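Local coordinates for carbohydrate kinase, pfkB family (Enterococcus faecalis, PDB 3KTN) that probably phosphorylates 2-keto-3-deoxygluconate, as a sugar kinase of the magnesium-dependent pfkB (ribokinase-like) family, at the interface of chains A and B. Residues are numbered along the deposited sequence; one frame, centred on the assembly and turned at random. Chains: chain A/B, Carbohydrate kinase, pfkB family.

The interface of chains A and B. Residues chain A 22, 25, 99; chain B 312-314, 319.
A:Arg99 grips B:Thr312 side-on with two guanidinium nitrogens, a worked example of one loop gripping both the backbone and the side chain of another. NH2 of A:Arg99 donates to the main-chain carbonyl O of B:Thr312 at 2.9 Å, the acceptor lying at the guanidinium edge and close to its plane. The donor is nevertheless tilted 29° from the carbonyl plane. NE of A:Arg99 donates to the hydroxyl OG1 of B:Thr312 at 3.1 Å, again nearly in plane. Two bonds to two different atoms fix the rotation of the guanidinium; the chain runs extended as far as CD and then turns at chi3 (66°), bringing the guanidinium edge to the threonine.

A second polar cluster is built on the side-chain amide of A:Gln25. NE2 of A:Gln25 donates to the backbone O of B:Gln314 at 2.7 Å, the acceptor lying in the amide plane. On the other branch, OE1 accepts the backbone N of A:Met22 on a lone pair, a bond within chain A that positions the amide. A water extends the network, lying 2.8 Å from OE1 of A:Gln25 and 2.9 Å from the backbone N of B:Gln314, so that amide and water together engage both backbone polar groups of this residue.

Apolar contacts fill in beside these bonds. The selenomethionine A:Met22 bends at chi3 (-90°) to put its CE methyl against CG2 of B:Ile313 and the CD1 branch of B:Leu319. CD1 of B:Leu319 also meets CG of A:Gln25 at 3.5 Å. The side chains of A:Arg99 and B:Ile313 cross at about a right angle, with CD of A:Arg99 3.7 Å from CG1 of B:Ile313.

Loop thus meets loop in a small mixed patch that joins two kinase copies in the deposited assembly and may contribute to oligomerisation, if that assembly is the biological one.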
# COMPACT_ATOMS: atom_id res chain seq x y z
N MSE A 22 3.09 -14.53 -2.52
CA MSE A 22 3.69 -15.12 -3.71
C MSE A 22 3.32 -14.29 -4.93
O MSE A 22 2.39 -13.48 -4.87
CB MSE A 22 3.19 -16.56 -3.90
CG MSE A 22 3.49 -17.48 -2.72
SE MSE A 22 2.74 -19.27 -2.94
CE MSE A 22 1.04 -18.97 -2.11
N GLN A 25 -0.19 -14.34 -5.99
CA GLN A 25 -1.18 -13.79 -5.07
C GLN A 25 -1.38 -12.28 -5.18
O GLN A 25 -2.42 -11.77 -4.79
CB GLN A 25 -0.81 -14.11 -3.62
CG GLN A 25 -0.89 -15.57 -3.24
CD GLN A 25 -0.46 -15.80 -1.81
OE1 GLN A 25 0.72 -15.71 -1.48
NE2 GLN A 25 -1.43 -16.07 -0.94
N ARG A 99 8.34 -23.55 4.19
CA ARG A 99 8.16 -23.12 2.80
C ARG A 99 9.39 -22.30 2.44
O ARG A 99 9.61 -21.22 2.98
CB ARG A 99 6.90 -22.28 2.64
CG ARG A 99 6.66 -21.78 1.22
CD ARG A 99 5.20 -21.32 1.04
NE ARG A 99 4.88 -20.13 1.83
CZ ARG A 99 5.08 -18.88 1.42
NH1 ARG A 99 5.61 -18.66 0.22
NH2 ARG A 99 4.73 -17.86 2.20
N THR B 312 1.86 -21.94 6.12
CA THR B 312 2.88 -20.93 5.90
C THR B 312 2.49 -20.01 4.74
O THR B 312 3.23 -19.06 4.42
CB THR B 312 4.21 -21.55 5.53
OG1 THR B 312 4.14 -22.01 4.17
CG2 THR B 312 4.53 -22.73 6.45
N ILE B 313 1.36 -20.29 4.11
CA ILE B 313 0.87 -19.51 2.98
C ILE B 313 -0.24 -18.58 3.43
O ILE B 313 -1.22 -19.02 4.02
CB ILE B 313 0.36 -20.44 1.85
CG1 ILE B 313 1.55 -21.26 1.31
CG2 ILE B 313 -0.31 -19.62 0.75
CD1 ILE B 313 1.18 -22.27 0.21
N GLN B 314 -0.08 -17.28 3.18
CA GLN B 314 -1.12 -16.33 3.59
C GLN B 314 -2.39 -16.59 2.77
O GLN B 314 -2.32 -16.79 1.56
CB GLN B 314 -0.62 -14.90 3.37
CG GLN B 314 0.57 -14.53 4.26
CD GLN B 314 1.05 -13.11 4.04
OE1 GLN B 314 0.36 -12.14 4.38
NE2 GLN B 314 2.23 -12.98 3.45
N LEU B 319 -1.52 -22.89 -2.50
CA LEU B 319 -0.84 -22.76 -3.78
C LEU B 319 0.49 -23.51 -3.77
O LEU B 319 1.56 -22.89 -3.76
CB LEU B 319 -0.61 -21.27 -4.09
CG LEU B 319 -1.88 -20.41 -4.18
CD1 LEU B 319 -1.51 -18.94 -4.07
CD2 LEU B 319 -2.60 -20.67 -5.49
O HOH W 1 1.71 -16.36 1.11